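Local coordinates for apolipophorin III (PDB 1AEP), which helps load diacylglycerol into the insect hemolymph lipoprotein lipophorin, covering the hydrophobic surface that expands as lipid is taken up for flight, at residues N99-Q102 with S103-N107; N20-H23 with E24-E27. One frame throughout, in Å; residues are numbered along the deposited sequence.

Contact 1: N99-Q102 with S103-N107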
ATOM      1  N   ASN A  99      13.694  -7.164  -1.936  1.00 24.78           N
ATOM      2  CA  ASN A  99      12.754  -7.981  -2.662  1.00 18.89           C
ATOM      3  C   ASN A  99      11.400  -7.934  -1.995  1.00 24.20           C
ATOM      4  O   ASN A  99      10.380  -7.694  -2.627  1.00 63.14           O
ATOM      5  CB  ASN A  99      13.213  -9.454  -2.786  1.00 22.11           C
ATOM      6  CG  ASN A  99      14.537  -9.624  -3.494  1.00 19.22           C
ATOM      7  OD1 ASN A  99      15.284 -10.563  -3.229  1.00 53.26           O
ATOM      8  ND2 ASN A  99      14.830  -8.680  -4.359  1.00 36.88           N
ATOM      9  N   SER A 100      11.436  -8.129  -0.680  1.00 36.59           N
ATOM     10  CA  SER A 100      10.261  -8.093   0.166  1.00 24.50           C
ATOM     11  C   SER A 100       9.431  -6.811   0.051  1.00 38.78           C
ATOM     12  O   SER A 100       8.213  -6.835  -0.107  1.00 44.36           O
ATOM     13  CB  SER A 100      10.689  -8.365   1.618  1.00 25.87           C
ATOM     14  OG  SER A 100       9.653  -8.932   2.406  1.00100.00           O
ATOM     15  N   LEU A 101      10.121  -5.682   0.138  1.00 16.34           N
ATOM     16  CA  LEU A 101       9.433  -4.425   0.018  1.00 19.79           C
ATOM     17  C   LEU A 101       8.801  -4.285  -1.338  1.00 15.21           C
ATOM     18  O   LEU A 101       7.616  -3.991  -1.448  1.00 38.70           O
ATOM     19  CB  LEU A 101      10.375  -3.256   0.215  1.00 15.52           C
ATOM     20  CG  LEU A 101       9.882  -2.406   1.370  1.00 34.12           C
ATOM     21  CD1 LEU A 101      10.607  -1.078   1.389  1.00  1.22           C
ATOM     22  CD2 LEU A 101       8.386  -2.177   1.269  1.00 18.27           C
ATOM     23  N   GLN A 102       9.621  -4.477  -2.362  1.00 17.56           N
ATOM     24  CA  GLN A 102       9.188  -4.364  -3.755  1.00 38.39           C
ATOM     25  C   GLN A 102       7.961  -5.163  -4.105  1.00 14.77           C
ATOM     26  O   GLN A 102       7.165  -4.784  -4.966  1.00 69.26           O
ATOM     27  CB  GLN A 102      10.273  -4.788  -4.713  1.00 16.06           C
ATOM     28  CG  GLN A 102      10.475  -3.659  -5.720  1.00 55.54           C
ATOM     29  CD  GLN A 102      11.461  -4.049  -6.748  1.00 87.05           C
ATOM     30  OE1 GLN A 102      12.498  -3.397  -6.879  1.00100.00           O
ATOM     31  NE2 GLN A 102      11.149  -5.149  -7.436  1.00 86.14           N
ATOM     32  N   SER A 103       7.837  -6.288  -3.437  1.00 15.58           N
ATOM     33  CA  SER A 103       6.720  -7.148  -3.673  1.00 24.38           C
ATOM     34  C   SER A 103       5.535  -6.613  -2.914  1.00 24.79           C
ATOM     35  O   SER A 103       4.448  -6.449  -3.465  1.00 35.76           O
ATOM     36  CB  SER A 103       7.067  -8.599  -3.339  1.00 15.76           C
ATOM     37  OG  SER A 103       6.265  -9.103  -2.286  1.00100.00           O
ATOM     38  N   ALA A 104       5.779  -6.326  -1.638  1.00 15.29           N
ATOM     39  CA  ALA A 104       4.743  -5.793  -0.805  1.00  1.39           C
ATOM     40  C   ALA A 104       4.079  -4.621  -1.513  1.00  6.53           C
ATOM     41  O   ALA A 104       2.868  -4.566  -1.621  1.00 24.03           O
ATOM     42  CB  ALA A 104       5.308  -5.461   0.563  1.00  5.91           C
ATOM     43  N   LEU A 105       4.893  -3.718  -2.057  1.00 12.54           N
ATOM     44  CA  LEU A 105       4.384  -2.564  -2.757  1.00 12.87           C
ATOM     45  C   LEU A 105       3.525  -2.947  -3.932  1.00 20.87           C
ATOM     46  O   LEU A 105       2.430  -2.424  -4.172  1.00 29.70           O
ATOM     47  CB  LEU A 105       5.501  -1.634  -3.257  1.00 25.11           C
ATOM     48  CG  LEU A 105       6.189  -0.761  -2.200  1.00 32.81           C
ATOM     49  CD1 LEU A 105       7.299   0.002  -2.902  1.00 26.73           C
ATOM     50  CD2 LEU A 105       5.246   0.286  -1.602  1.00 13.32           C
ATOM     51  N   THR A 106       4.048  -3.878  -4.663  1.00 24.47           N
ATOM     52  CA  THR A 106       3.371  -4.352  -5.824  1.00 10.61           C
ATOM     53  C   THR A 106       2.045  -5.013  -5.492  1.00 19.18           C
ATOM     54  O   THR A 106       1.072  -4.810  -6.174  1.00 26.03           O
ATOM     55  CB  THR A 106       4.318  -5.165  -6.673  1.00 19.87           C
ATOM     56  OG1 THR A 106       5.465  -4.361  -6.856  1.00 82.52           O
ATOM     57  CG2 THR A 106       3.650  -5.413  -7.983  1.00 90.68           C
ATOM     58  N   ASN A 107       1.993  -5.786  -4.415  1.00 12.23           N
ATOM     59  CA  ASN A 107       0.747  -6.429  -4.036  1.00  1.97           C
ATOM     60  C   ASN A 107      -0.333  -5.433  -3.563  1.00 12.54           C
ATOM     61  O   ASN A 107      -1.526  -5.651  -3.767  1.00 45.06           O
ATOM     62  CB  ASN A 107       0.965  -7.393  -2.890  1.00 28.03           C
ATOM     63  CG  ASN A 107       1.879  -8.490  -3.300  1.00 38.46           C
ATOM     64  OD1 ASN A 107       2.453  -9.180  -2.438  1.00 56.44           O
ATOM     65  ND2 ASN A 107       2.043  -8.620  -4.606  1.00 37.29           N
TER

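Contact 2: N20-H23 with E24-E27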
ATOM      1  N   ASN A  20       6.821   4.183  -9.344  1.00 22.80           N
ATOM      2  CA  ASN A  20       7.984   5.031  -9.199  1.00 25.01           C
ATOM      3  C   ASN A  20       8.784   4.707  -7.929  1.00 16.52           C
ATOM      4  O   ASN A  20       9.972   4.390  -7.999  1.00 29.28           O
ATOM      5  CB  ASN A  20       7.391   6.454  -9.167  1.00  8.88           C
ATOM      6  CG  ASN A  20       7.036   6.944 -10.555  1.00 26.11           C
ATOM      7  OD1 ASN A  20       7.396   6.332 -11.572  1.00 25.84           O
ATOM      8  ND2 ASN A  20       6.426   8.112 -10.584  1.00 35.70           N
ATOM      9  N   ALA A  21       8.078   4.742  -6.778  1.00 23.75           N
ATOM     10  CA  ALA A  21       8.600   4.398  -5.465  1.00 29.28           C
ATOM     11  C   ALA A  21       9.414   3.131  -5.557  1.00 20.49           C
ATOM     12  O   ALA A  21      10.542   3.075  -5.101  1.00 44.21           O
ATOM     13  CB  ALA A  21       7.467   4.170  -4.444  1.00  4.85           C
ATOM     14  N   ALA A  22       8.847   2.113  -6.200  1.00 35.55           N
ATOM     15  CA  ALA A  22       9.571   0.867  -6.386  1.00 23.30           C
ATOM     16  C   ALA A  22      10.848   1.007  -7.219  1.00 26.73           C
ATOM     17  O   ALA A  22      11.857   0.399  -6.891  1.00 56.08           O
ATOM     18  CB  ALA A  22       8.683  -0.243  -6.846  1.00 16.51           C
ATOM     19  N   HIS A  23      10.807   1.831  -8.278  1.00 18.02           N
ATOM     20  CA  HIS A  23      11.984   2.051  -9.108  1.00 33.51           C
ATOM     21  C   HIS A  23      13.159   2.482  -8.238  1.00 26.23           C
ATOM     22  O   HIS A  23      14.276   1.978  -8.362  1.00100.00           O
ATOM     23  CB  HIS A  23      11.765   3.174 -10.188  1.00 10.07           C
ATOM     24  CG  HIS A  23      12.874   3.402 -11.224  1.00100.00           C
ATOM     25  ND1 HIS A  23      13.054   2.550 -12.320  1.00 94.39           N
ATOM     26  CD2 HIS A  23      13.849   4.386 -11.324  1.00 33.42           C
ATOM     27  CE1 HIS A  23      14.103   3.007 -13.032  1.00 47.90           C
ATOM     28  NE2 HIS A  23      14.611   4.108 -12.462  1.00 72.03           N
ATOM     29  N   GLU A  24      12.876   3.458  -7.366  1.00 24.34           N
ATOM     30  CA  GLU A  24      13.816   4.066  -6.429  1.00 42.18           C
ATOM     31  C   GLU A  24      14.409   3.165  -5.390  1.00 16.99           C
ATOM     32  O   GLU A  24      15.517   3.411  -4.919  1.00 65.14           O
ATOM     33  CB  GLU A  24      13.251   5.330  -5.795  1.00 18.61           C
ATOM     34  CG  GLU A  24      13.476   6.513  -6.742  1.00 31.08           C
ATOM     35  CD  GLU A  24      13.943   7.691  -5.977  1.00100.00           C
ATOM     36  OE1 GLU A  24      15.192   7.550  -5.559  1.00 69.84           O
ATOM     37  OE2 GLU A  24      13.252   8.661  -5.768  1.00100.00           O
ATOM     38  N   LEU A  25      13.645   2.135  -5.036  1.00 45.25           N
ATOM     39  CA  LEU A  25      14.099   1.184  -4.068  1.00 12.63           C
ATOM     40  C   LEU A  25      15.506   0.709  -4.415  1.00 71.16           C
ATOM     41  O   LEU A  25      16.369   0.575  -3.543  1.00 41.17           O
ATOM     42  CB  LEU A  25      13.210  -0.037  -4.001  1.00 47.34           C
ATOM     43  CG  LEU A  25      12.373   0.074  -2.734  1.00  5.19           C
ATOM     44  CD1 LEU A  25      12.334   1.509  -2.298  1.00 28.79           C
ATOM     45  CD2 LEU A  25      11.021  -0.573  -3.029  1.00 73.51           C
ATOM     46  N   HIS A  26      15.736   0.503  -5.721  1.00 41.32           N
ATOM     47  CA  HIS A  26      17.019   0.048  -6.321  1.00 67.61           C
ATOM     48  C   HIS A  26      18.178   1.016  -6.117  1.00 41.50           C
ATOM     49  O   HIS A  26      19.350   0.667  -6.273  1.00 40.31           O
ATOM     50  CB  HIS A  26      16.972  -0.160  -7.867  1.00 31.90           C
ATOM     51  CG  HIS A  26      16.088  -1.237  -8.325  1.00 31.13           C
ATOM     52  ND1 HIS A  26      15.250  -1.113  -9.441  1.00100.00           N
ATOM     53  CD2 HIS A  26      15.919  -2.463  -7.813  1.00100.00           C
ATOM     54  CE1 HIS A  26      14.594  -2.275  -9.554  1.00100.00           C
ATOM     55  NE2 HIS A  26      14.974  -3.104  -8.583  1.00100.00           N
ATOM     56  N   GLU A  27      17.868   2.249  -5.799  1.00 35.73           N
ATOM     57  CA  GLU A  27      18.938   3.178  -5.627  1.00 27.63           C
ATOM     58  C   GLU A  27      19.426   3.185  -4.205  1.00 31.89           C
ATOM     59  O   GLU A  27      20.291   3.984  -3.844  1.00 52.61           O
ATOM     60  CB  GLU A  27      18.518   4.583  -6.046  1.00 40.63           C
ATOM     61  CG  GLU A  27      19.100   4.961  -7.424  1.00100.00           C
ATOM     62  CD  GLU A  27      18.395   6.119  -8.050  1.00100.00           C
ATOM     63  OE1 GLU A  27      18.922   7.284  -7.718  1.00100.00           O
ATOM     64  OE2 GLU A  27      17.418   5.983  -8.788  1.00100.00           O
TER

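Contact 1: N99-Q102 with S103-N107
L105 lays the branch point of its side chain against L101, one helical turn earlier: CG of L105 is 4.3 Å from CD2 of L101, so the two leucines make a light apolar contact along the buried side of the helix. CG of L105 also stands 3.6 Å from the carbonyl oxygen of L101, the same oxygen that accepts the backbone N-H of L105 in a straight bond.

On the more open side, T106 turns back on the preceding turn. Its OG1 gives a hydrogen bond of 2.6 Å to O of Q102, arriving almost end-on to the carbonyl (C=O...OG1 angle 172°). With chi1 at -51°, OG1 sits beside the threonine's own backbone N, which sets it in front of that carbonyl oxygen, while CG2 is anti to the backbone N, beside the threonine's own carbonyl carbon. The N-H of T106 reaches Q102 O too, at 3.3 Å, but from above the carbonyl plane, so one oxygen takes two donors from one residue. An alanine here has no hydroxyl to give, and Q102 O would probably keep just the longer amide bond from above its plane.

Helix 94-121 presses this turn into the bundle: L101 meets A45 and L105 meets F48 on helix 36-63, while L105 and Q102 face L25 of helix 7-25.

Contact 2: N20-H23 with E24-E27
O of N20 takes the backbone N-H of E24 at 3.1 Å, a nearly straight bond (N-H...O angle 162°) that closes a regular helical turn. One residue further on the pattern changes. The N-H of L25 is shared between two carbonyls, A21 O four residues back and A22 O three residues back, and both bonds are weak. The next amide, that of H26, makes a weak bond to O of H23, again only three residues back.

L25 carries the apolar part of the contact. Its CB lies 3.2 Å from O of A22. Its two methyls then spread along the preceding turn: CD1 comes 3.7 Å from A21 O, and CD2 lies 4.5 Å from CB of A22. L25 and A21 are buried, and A22, partly exposed, lies beside Q102 of helix 94-121.

Both histidines are exposed, H26 on the flank next to Q102. H26 holds CG beside its own backbone N (chi1 -65°), which brings the near end of the imidazole back along the helix, with ring atom CG 3.7 Å from O of H23. The H23 ring takes the contrary course: its CG is anti to the backbone N (chi1 -174°), beside the carbonyl carbon, and leans past the amide of E24. NE2 of H23 and OE2 of E27 stay 5.0 Å apart, not in contact; if H23 were charged, any attraction would probably be weak.

Beyond the two segments, E24 and L25 both rest on I152 of helix 131-154. Bonds that step from four residues back to three, the last from E27 N to E24 O at 2.8 Å, with 3-10 geometry at H26 and E27, are the way many helices run out, here in an amphipathic helix of the five-helix apolipophorin III bundle.

From the N terminus the chain meets contact 2 first, at the C-terminal end of helix 7-25 and the 3-10 turn that follows, and reaches contact 1 much later, in helix 94-121. Neither closes a loop, since each joins adjoining residues of one continuous run; they follow in series, neither nested nor crossed. Yet the fold brings their centres to about 11 Å, where the two helices lie side by side. CD1 of L105 packs 3.8 Å from CD2 of L25, and OE1 of Q102 comes 3.0 Å from NE2 of H26. Through their outer neighbours, contact 1 reaches on to helix 36-63 and contact 2 to helix 131-154, so together they bring four of the five helices into association.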